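Local structure of beta-N-acetylglucosaminidase (Thermotoga maritima, 3WO8) at residues E29-K32 and E33-K37; S331-G334 and F335-D338; V339-A343 and V344-G348; D379-P382 and E383-R387. The protein probably hydrolyses terminal non-reducing N-acetyl-D-hexosamine residues of N-acetyl-beta-D-hexosaminides, as a family 3 glycoside hydrolase with a TIM-barrel domain. All blocks are in the same frame, centred on the assembly; numbering follows the deposited sequence.

Contact 1: residues E29-K32 and E33-K37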
loop_
_atom_site.group_PDB
_atom_site.type_symbol
_atom_site.label_atom_id
_atom_site.label_comp_id
_atom_site.label_asym_id
_atom_site.label_seq_id
_atom_site.Cartn_x
_atom_site.Cartn_y
_atom_site.Cartn_z
ATOM N N GLU B 29 6.816 25.051 -1.260
ATOM C CA GLU B 29 6.245 26.376 -1.414
ATOM C C GLU B 29 6.136 26.798 -2.887
ATOM O O GLU B 29 5.217 27.519 -3.264
ATOM C CB GLU B 29 7.033 27.384 -0.574
ATOM C CG GLU B 29 6.275 28.680 -0.300
ATOM C CD GLU B 29 4.977 28.461 0.456
ATOM O OE1 GLU B 29 4.950 27.556 1.319
ATOM O OE2 GLU B 29 3.991 29.189 0.194
ATOM N N GLU B 30 7.049 26.332 -3.729
ATOM C CA GLU B 30 6.996 26.675 -5.152
ATOM C C GLU B 30 5.774 26.005 -5.793
ATOM O O GLU B 30 5.002 26.651 -6.502
ATOM C CB GLU B 30 8.295 26.247 -5.857
ATOM C CG GLU B 30 8.399 26.602 -7.348
ATOM C CD GLU B 30 9.684 26.078 -7.985
ATOM O OE1 GLU B 30 10.675 25.949 -7.262
ATOM O OE2 GLU B 30 9.729 25.788 -9.191
ATOM N N VAL B 31 5.594 24.715 -5.496
ATOM C CA VAL B 31 4.521 23.914 -6.065
ATOM C C VAL B 31 3.178 24.520 -5.730
ATOM O O VAL B 31 2.333 24.715 -6.610
ATOM C CB VAL B 31 4.582 22.462 -5.565
ATOM C CG1 VAL B 31 3.298 21.718 -5.904
ATOM C CG2 VAL B 31 5.770 21.731 -6.175
ATOM N N LYS B 32 2.996 24.820 -4.453
ATOM C CA LYS B 32 1.803 25.518 -3.970
ATOM C C LYS B 32 1.582 26.845 -4.687
ATOM O O LYS B 32 0.438 27.208 -4.976
ATOM C CB LYS B 32 1.894 25.816 -2.477
ATOM C CG LYS B 32 2.002 24.613 -1.549
ATOM C CD LYS B 32 1.638 25.013 -0.115
ATOM C CE LYS B 32 2.508 24.367 0.956
ATOM N NZ LYS B 32 1.974 24.693 2.306
ATOM N N GLU B 33 2.665 27.571 -4.967
ATOM C CA GLU B 33 2.542 28.898 -5.582
ATOM C C GLU B 33 2.085 28.827 -7.035
ATOM O O GLU B 33 1.169 29.524 -7.404
ATOM C CB GLU B 33 3.826 29.710 -5.406
ATOM C CG GLU B 33 3.986 30.229 -3.973
ATOM C CD GLU B 33 5.379 30.809 -3.641
ATOM O OE1 GLU B 33 5.502 31.524 -2.628
ATOM O OE2 GLU B 33 6.370 30.557 -4.365
ATOM N N ILE B 34 2.694 27.959 -7.836
ATOM C CA ILE B 34 2.244 27.713 -9.193
ATOM C C ILE B 34 0.786 27.382 -9.139
ATOM O O ILE B 34 0.031 27.836 -9.963
ATOM C CB ILE B 34 2.953 26.504 -9.840
ATOM C CG1 ILE B 34 4.427 26.788 -10.085
ATOM C CG2 ILE B 34 2.324 26.134 -11.182
ATOM C CD1 ILE B 34 4.676 27.680 -11.288
ATOM N N ILE B 35 0.381 26.546 -8.188
ATOM C CA ILE B 35 -0.980 26.004 -8.208
ATOM C C ILE B 35 -1.990 27.092 -7.898
ATOM O O ILE B 35 -3.008 27.207 -8.594
ATOM C CB ILE B 35 -1.131 24.734 -7.315
ATOM C CG1 ILE B 35 -0.522 23.525 -8.047
ATOM C CG2 ILE B 35 -2.589 24.418 -7.005
ATOM C CD1 ILE B 35 -0.141 22.368 -7.150
ATOM N N ARG B 36 -1.711 27.904 -6.893
ATOM C CA ARG B 36 -2.613 29.017 -6.579
ATOM C C ARG B 36 -2.626 30.063 -7.705
ATOM O O ARG B 36 -3.690 30.573 -8.055
ATOM C CB ARG B 36 -2.222 29.693 -5.278
ATOM C CG ARG B 36 -2.170 28.744 -4.094
ATOM C CD ARG B 36 -2.144 29.445 -2.747
ATOM N NE ARG B 36 -0.788 29.484 -2.169
ATOM C CZ ARG B 36 -0.457 29.050 -0.956
ATOM N NH1 ARG B 36 -1.365 28.524 -0.139
ATOM N NH2 ARG B 36 0.797 29.149 -0.546
ATOM N N LYS B 37 -1.457 30.354 -8.286
ATOM C CA LYS B 37 -1.338 31.431 -9.280
ATOM C C LYS B 37 -2.082 31.105 -10.554
ATOM O O LYS B 37 -3.002 31.792 -10.916
ATOM C CB LYS B 37 0.121 31.744 -9.621
ATOM C CG LYS B 37 0.306 33.126 -10.238
ATOM C CD LYS B 37 1.487 33.171 -11.199
ATOM C CE LYS B 37 2.125 34.558 -11.258
ATOM N NZ LYS B 37 3.614 34.472 -11.344
HETATM O O HOH W 1 1.827 28.901 2.021
#

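Contact 2: residues S331-G334 and F335-D338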
loop_
_atom_site.group_PDB
_atom_site.type_symbol
_atom_site.label_atom_id
_atom_site.label_comp_id
_atom_site.label_asym_id
_atom_site.label_seq_id
_atom_site.Cartn_x
_atom_site.Cartn_y
_atom_site.Cartn_z
ATOM N N SER B 331 -11.469 14.129 -0.015
ATOM C CA SER B 331 -10.077 14.620 0.300
ATOM C C SER B 331 -9.046 13.514 0.318
ATOM O O SER B 331 -7.823 13.784 0.450
ATOM C CB SER B 331 -9.956 15.415 1.628
ATOM O OG SER B 331 -10.542 14.773 2.730
ATOM N N GLY B 332 -9.546 12.283 0.203
ATOM C CA GLY B 332 -8.733 11.118 0.364
ATOM C C GLY B 332 -7.861 11.250 1.601
ATOM O O GLY B 332 -8.210 11.870 2.641
ATOM N N VAL B 333 -6.672 10.715 1.416
ATOM C CA VAL B 333 -5.650 10.580 2.431
ATOM C C VAL B 333 -5.322 11.943 3.142
ATOM O O VAL B 333 -4.845 12.013 4.296
ATOM C CB VAL B 333 -4.501 9.853 1.707
ATOM C CG1 VAL B 333 -3.372 10.766 1.370
ATOM C CG2 VAL B 333 -4.080 8.634 2.474
ATOM N N GLY B 334 -5.682 13.023 2.463
ATOM C CA GLY B 334 -5.619 14.371 3.000
ATOM C C GLY B 334 -6.159 14.556 4.415
ATOM O O GLY B 334 -5.602 15.364 5.215
ATOM N N PHE B 335 -7.232 13.831 4.751
ATOM C CA PHE B 335 -7.805 14.049 6.076
ATOM C C PHE B 335 -6.797 13.626 7.114
ATOM O O PHE B 335 -6.818 14.119 8.250
ATOM C CB PHE B 335 -9.175 13.387 6.274
ATOM C CG PHE B 335 -9.156 11.883 6.518
ATOM C CD1 PHE B 335 -9.025 10.988 5.465
ATOM C CD2 PHE B 335 -9.355 11.373 7.796
ATOM C CE1 PHE B 335 -9.029 9.620 5.681
ATOM C CE2 PHE B 335 -9.362 10.004 8.024
ATOM C CZ PHE B 335 -9.212 9.130 6.966
ATOM N N LEU B 336 -5.882 12.727 6.728
ATOM C CA LEU B 336 -4.992 12.219 7.718
ATOM C C LEU B 336 -4.004 13.347 8.115
ATOM O O LEU B 336 -3.609 13.484 9.260
ATOM C CB LEU B 336 -4.338 10.910 7.248
ATOM C CG LEU B 336 -5.337 9.762 7.296
ATOM C CD1 LEU B 336 -4.900 8.518 6.541
ATOM C CD2 LEU B 336 -5.659 9.377 8.728
ATOM N N ALA B 337 -3.628 14.176 7.164
ATOM C CA ALA B 337 -2.852 15.378 7.510
ATOM C C ALA B 337 -3.562 16.196 8.562
ATOM O O ALA B 337 -2.970 16.607 9.566
ATOM C CB ALA B 337 -2.605 16.225 6.271
ATOM N N ASP B 338 -4.852 16.413 8.350
ATOM C CA ASP B 338 -5.600 17.288 9.232
ATOM C C ASP B 338 -5.722 16.651 10.558
ATOM O O ASP B 338 -5.540 17.338 11.588
ATOM C CB ASP B 338 -6.999 17.588 8.698
ATOM C CG ASP B 338 -6.975 18.266 7.376
ATOM O OD1 ASP B 338 -6.153 19.180 7.179
ATOM O OD2 ASP B 338 -7.770 17.877 6.525
#

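Contact 3: residues V339-A343 and V344-G348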
loop_
_atom_site.group_PDB
_atom_site.type_symbol
_atom_site.label_atom_id
_atom_site.label_comp_id
_atom_site.label_asym_id
_atom_site.label_seq_id
_atom_site.Cartn_x
_atom_site.Cartn_y
_atom_site.Cartn_z
ATOM N N VAL B 339 -6.027 15.349 10.557
ATOM C CA VAL B 339 -6.154 14.632 11.815
ATOM C C VAL B 339 -4.867 14.768 12.603
ATOM O O VAL B 339 -4.889 14.948 13.806
ATOM C CB VAL B 339 -6.458 13.158 11.581
ATOM C CG1 VAL B 339 -6.323 12.368 12.875
ATOM C CG2 VAL B 339 -7.857 13.021 11.041
ATOM N N SER B 340 -3.730 14.733 11.913
ATOM C CA SER B 340 -2.455 14.757 12.601
ATOM C C SER B 340 -2.202 16.129 13.172
ATOM O O SER B 340 -1.809 16.253 14.355
ATOM C CB SER B 340 -1.310 14.362 11.683
ATOM O OG SER B 340 -1.764 13.476 10.666
ATOM N N MET B 341 -2.413 17.145 12.327
ATOM C CA MET B 341 -2.277 18.538 12.752
ATOM C C MET B 341 -3.049 18.804 14.042
ATOM O O MET B 341 -2.495 19.290 15.033
ATOM C CB MET B 341 -2.784 19.499 11.673
ATOM C CG MET B 341 -2.513 20.976 12.016
ATOM S SD MET B 341 -0.756 21.425 12.222
ATOM C CE MET B 341 -0.440 21.767 13.944
ATOM N N LYS B 342 -4.326 18.432 14.019
ATOM C CA LYS B 342 -5.258 18.769 15.102
ATOM C C LYS B 342 -4.865 18.180 16.447
ATOM O O LYS B 342 -5.282 18.688 17.494
ATOM C CB LYS B 342 -6.679 18.345 14.729
ATOM C CG LYS B 342 -7.741 18.685 15.771
ATOM C CD LYS B 342 -9.093 19.101 15.157
ATOM C CE LYS B 342 -10.205 19.273 16.206
ATOM N NZ LYS B 342 -11.031 18.038 16.416
ATOM N N ALA B 343 -4.066 17.114 16.435
ATOM C CA ALA B 343 -3.652 16.490 17.692
ATOM C C ALA B 343 -2.412 17.135 18.327
ATOM O O ALA B 343 -1.994 16.745 19.439
ATOM C CB ALA B 343 -3.442 14.996 17.483
ATOM N N VAL B 344 -1.837 18.124 17.635
ATOM C CA VAL B 344 -0.639 18.820 18.109
ATOM C C VAL B 344 -0.963 20.121 18.876
ATOM O O VAL B 344 -1.836 20.906 18.497
ATOM C CB VAL B 344 0.308 19.230 16.955
ATOM C CG1 VAL B 344 1.684 19.541 17.502
ATOM C CG2 VAL B 344 0.438 18.163 15.878
ATOM N N GLU B 345 -0.213 20.328 19.944
ATOM C CA GLU B 345 -0.240 21.535 20.758
ATOM C C GLU B 345 1.154 22.116 20.735
ATOM O O GLU B 345 2.112 21.349 20.884
ATOM C CB GLU B 345 -0.555 21.192 22.219
ATOM C CG GLU B 345 -2.033 20.994 22.541
ATOM C CD GLU B 345 -2.251 20.190 23.816
ATOM O OE1 GLU B 345 -1.330 19.446 24.225
ATOM O OE2 GLU B 345 -3.360 20.284 24.394
ATOM N N PHE B 346 1.269 23.443 20.560
ATOM C CA PHE B 346 2.525 24.160 20.827
ATOM C C PHE B 346 2.474 24.785 22.207
ATOM O O PHE B 346 1.524 25.401 22.544
ATOM C CB PHE B 346 2.772 25.238 19.798
ATOM C CG PHE B 346 2.581 24.783 18.376
ATOM C CD1 PHE B 346 3.591 24.146 17.681
ATOM C CD2 PHE B 346 1.379 25.018 17.730
ATOM C CE1 PHE B 346 3.401 23.759 16.369
ATOM C CE2 PHE B 346 1.177 24.633 16.416
ATOM C CZ PHE B 346 2.194 23.997 15.741
ATOM N N LEU B 347 3.513 24.637 22.994
ATOM C CA LEU B 347 3.531 25.067 24.391
ATOM C C LEU B 347 4.768 25.935 24.705
ATOM O O LEU B 347 5.902 25.427 24.815
ATOM C CB LEU B 347 3.603 23.842 25.338
ATOM C CG LEU B 347 2.350 23.155 25.885
ATOM C CD1 LEU B 347 1.224 23.158 24.856
ATOM C CD2 LEU B 347 2.708 21.751 26.386
ATOM N N GLY B 348 4.539 27.227 24.920
ATOM C CA GLY B 348 5.602 28.129 25.384
ATOM C C GLY B 348 6.117 29.059 24.302
ATOM O O GLY B 348 7.044 29.807 24.538
#

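Contact 4: residues D379-P382 and E383-R387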
loop_
_atom_site.group_PDB
_atom_site.type_symbol
_atom_site.label_atom_id
_atom_site.label_comp_id
_atom_site.label_asym_id
_atom_site.label_seq_id
_atom_site.Cartn_x
_atom_site.Cartn_y
_atom_site.Cartn_z
ATOM N N ASP B 379 14.412 7.454 12.439
ATOM C CA ASP B 379 15.364 7.549 11.310
ATOM C C ASP B 379 14.952 8.572 10.248
ATOM O O ASP B 379 15.788 9.187 9.572
ATOM C CB ASP B 379 15.503 6.215 10.606
ATOM C CG ASP B 379 16.168 5.179 11.439
ATOM O OD1 ASP B 379 16.709 5.503 12.512
ATOM O OD2 ASP B 379 16.156 4.002 11.006
ATOM N N GLN B 380 13.654 8.735 10.101
ATOM C CA GLN B 380 13.097 9.570 9.036
ATOM C C GLN B 380 13.050 11.090 9.340
ATOM O O GLN B 380 12.830 11.918 8.444
ATOM C CB GLN B 380 11.715 9.050 8.710
ATOM C CG GLN B 380 11.478 8.848 7.233
ATOM C CD GLN B 380 10.107 8.276 7.054
ATOM O OE1 GLN B 380 9.787 7.238 7.682
ATOM N NE2 GLN B 380 9.252 8.959 6.255
ATOM N N ILE B 381 13.290 11.445 10.598
ATOM C CA ILE B 381 13.159 12.816 11.046
ATOM C C ILE B 381 14.115 13.781 10.348
ATOM O O ILE B 381 13.720 14.902 10.027
ATOM C CB ILE B 381 13.319 12.878 12.564
ATOM C CG1 ILE B 381 12.096 12.228 13.198
ATOM C CG2 ILE B 381 13.470 14.317 13.035
ATOM C CD1 ILE B 381 12.157 12.090 14.695
ATOM N N PRO B 382 15.371 13.372 10.082
ATOM C CA PRO B 382 16.202 14.407 9.460
ATOM C C PRO B 382 15.788 14.778 8.052
ATOM O O PRO B 382 15.812 15.953 7.709
ATOM C CB PRO B 382 17.589 13.804 9.487
ATOM C CG PRO B 382 17.573 12.909 10.657
ATOM C CD PRO B 382 16.195 12.282 10.619
ATOM N N GLU B 383 15.361 13.812 7.254
ATOM C CA GLU B 383 14.846 14.158 5.884
ATOM C C GLU B 383 13.612 15.082 5.958
ATOM O O GLU B 383 13.411 15.917 5.080
ATOM C CB GLU B 383 14.605 12.923 4.990
ATOM C CG GLU B 383 13.168 12.561 4.664
ATOM C CD GLU B 383 12.607 13.327 3.445
ATOM O OE1 GLU B 383 13.307 13.566 2.438
ATOM O OE2 GLU B 383 11.419 13.681 3.481
ATOM N N ILE B 384 12.826 14.955 7.026
ATOM C CA ILE B 384 11.630 15.759 7.192
ATOM C C ILE B 384 12.042 17.187 7.510
ATOM O O ILE B 384 11.660 18.123 6.839
ATOM C CB ILE B 384 10.713 15.222 8.333
ATOM C CG1 ILE B 384 10.171 13.815 8.005
ATOM C CG2 ILE B 384 9.549 16.176 8.569
ATOM C CD1 ILE B 384 9.567 13.114 9.203
ATOM N N VAL B 385 12.874 17.329 8.526
ATOM C CA VAL B 385 13.350 18.624 8.921
ATOM C C VAL B 385 14.163 19.282 7.814
ATOM O O VAL B 385 14.163 20.504 7.686
ATOM C CB VAL B 385 14.161 18.496 10.201
ATOM C CG1 VAL B 385 14.832 19.809 10.528
ATOM C CG2 VAL B 385 13.259 18.025 11.339
ATOM N N SER B 386 14.840 18.486 6.988
ATOM C CA SER B 386 15.590 19.066 5.873
ATOM C C SER B 386 14.691 19.870 4.966
ATOM O O SER B 386 15.176 20.650 4.177
ATOM C CB SER B 386 16.282 18.008 5.045
ATOM O OG SER B 386 15.480 17.608 3.938
ATOM N N ARG B 387 13.376 19.658 5.037
ATOM C CA ARG B 387 12.466 20.393 4.155
ATOM C C ARG B 387 12.309 21.840 4.556
ATOM O O ARG B 387 11.889 22.652 3.752
ATOM C CB ARG B 387 11.103 19.709 4.060
ATOM C CG ARG B 387 11.193 18.347 3.400
ATOM C CD ARG B 387 9.852 17.679 3.124
ATOM N NE ARG B 387 10.143 16.671 2.114
ATOM C CZ ARG B 387 10.107 16.876 0.796
ATOM N NH1 ARG B 387 10.452 15.876 -0.000
ATOM N NH2 ARG B 387 9.698 18.048 0.259
#

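Contact 1: residues E29-K32 and E33-K37
The guanidinium group of Arg-36 has Lys-32 CB over one face, 4.0 Å from NH2 and offset toward the rim. At its edge, in its plane, lie Glu-29 OE2 and a water. Glu-29 OE2 and Arg-36 NH2 form a salt bridge of 3.3 Å. The two residues are seven apart in sequence. The carboxylate and guanidinium planes are turned 37° from each other. The water bridges the same two atoms, donating to OE2 of Glu-29 and accepting from NH2 of Arg-36, at 2.8 Å from each. Glu-29 reaches the arginine through a bend at chi2 (60°). The carboxylate of Glu-33 stands nearly perpendicular to that of Glu-29, with OE1 of Glu-33 4.0 Å from OE2 of Glu-29. Arg-36 probably offsets part of this like-charge pairing. Beneath run the helical bonds from N of Glu-33, Ile-34, Ile-35 and Arg-36 to the O atoms four residues earlier. On the buried side Val-31 CG1 and Ile-35 CD1 meet at 3.7 Å, the side chains lying side by side. Helix 29-37 is the crossover helix between parallel strands 20-24 and 42-45. Val-31 and Ile-35 pack on Phe-24 of strand 20-24, and Ile-35 also meets Phe-59 and Phe-62 of helix 53-66.

Contact 2: residues S331-G334 and F335-D338
A type II' beta turn from Ser-331 to Gly-334 leads straight into helix 334-342, and Phe-335 folds back against it. The N of Phe-335 donates to Gly-332 O at 3.0 Å in a nearly straight bond (172°). The same carbonyl oxygen sits at the edge of the Phe-335 ring, in its plane, 3.1 Å from CD1. The ring is brought there by chi1 of 77°, which puts CG between the backbone N and the carbonyl carbon. Leu-336 CG lies over the centre of one ring face, 3.9 Å above the plane. The next bond runs from Leu-336 N to Val-333 O at 2.7 Å, with the donor well above the carbonyl plane. Val-333 and Leu-336 cross at about a right angle, and CG2 of the valine is 4.2 Å from CD1 of the leucine. Asp-338 N makes a weak bond of 3.4 Å to Gly-334 O, four residues back. The second subunit adds to the surroundings: its Arg-105 makes a cation-pi contact with Phe-335 and a hydrogen bond to Ser-331 OG. Gly-332 O thus meets both the amide N-H and the polarised ring edge of one residue. This probably steadies the ring against the turn, while the arginine of the neighbouring subunit joins the same turn and ring across the dimer interface.

Contact 3: residues V339-A343 and V344-G348
Met-341 reaches forward from the last turn of its helix, and its CE methyl meets both Val-344 and Phe-346. Its CG is anti to the backbone N (chi1 -174°). Bends at chi2 and chi3 then carry the methyl along the chain, past the helix end. CE lies 4.0 Å from Val-344 CB and 3.9 Å from Phe-346 CZ. The methionine crosses each of these side chains at about a right angle. Val-344 has CG1 anti to its own N, which places CG2 on the backbone N side, against the end of the helix. There CG2 is 3.3 Å from Ser-340 O and also 3.3 Å from Met-341 O. The valine N donates to Met-341 O at 2.9 Å, with an N-H...O angle of 161° and the donor above the carbonyl plane. Ser-340 OG is bound to Leu-336 O, one turn back in the helix. Beyond Val-344 the chain straightens into strand 345-347, which pairs antiparallel with strand 453-456 through Glu-345 and Leu-347. Val-344 packs on Val-455 of that strand and on Ser-468 of helix 462-471. The arrangement is a helix-to-strand junction: the short link Ala-343 and Val-344 joins helix 334-342 to strand 345-347, the edge strand of the mixed C-terminal sheet within this chain.

Contact 4: residues D379-P382 and E383-R387
Pro-382, Glu-383 and Ile-381 lose the most surface where the last turns of helix 374-385 meet. Pro-382 has no N-H to give to the turn before it, and the helix is kinked there. Its carbonyl is still used: Ser-386 N donates to Pro-382 O at 2.8 Å. Ile-381 O receives a nearly straight bond of 3.0 Å from Val-385 N, with an N-H...O angle of 178°. Ile-384 N reaches Ile-381 O and Gln-380 O only weakly. On the buried face CG2 of Ile-381 and CG2 of Val-385 touch at 4.1 Å. The isoleucine CG2 is anti to the backbone N, beside the carbonyl carbon (chi1 -70°), and from there it faces Val-385. Glu-383 has an unusual chi1 of 110°, away from any staggered value, and this sets its CG 3.8 Å from Gln-380 O. A bend at chi2 then turns the carboxylate. The carbonyl O of Glu-383 is bound by Ser-386 OG at 2.9 Å, the serine hydroxyl turning back to the carbonyl three residues earlier. Arg-387 forms a salt bridge with Asp-26. Ile-381, Pro-382 and Val-385 pack on strand 357-363, and Pro-382 and Val-385 also meet strand 391-397. This is a beta-alpha-beta crossover, in which helix 374-385 joins those two parallel strands and covers the sheet with its apolar side.

In the fold
The four contacts follow one another along the chain without overlap. Contact 1 lies in the N-terminal TIM-barrel domain, on the helix between its first two strands. Contacts 2 and 3 adjoin in sequence and share helix 334-342, with centres about 16 Å apart. That helix follows helix 310-326 and leads to strand 345-347 of the mixed sheet, and both contacts touch the second subunit. Helix 334-342 thus lies both between the barrel and the C-terminal sheet and at the dimer interface. Contact 4 lies on a crossover helix of that same sheet, its centre about 19 Å from that of contact 3. Contacts 1 and 4 come within about 8 Å at their nearest atoms, without touching.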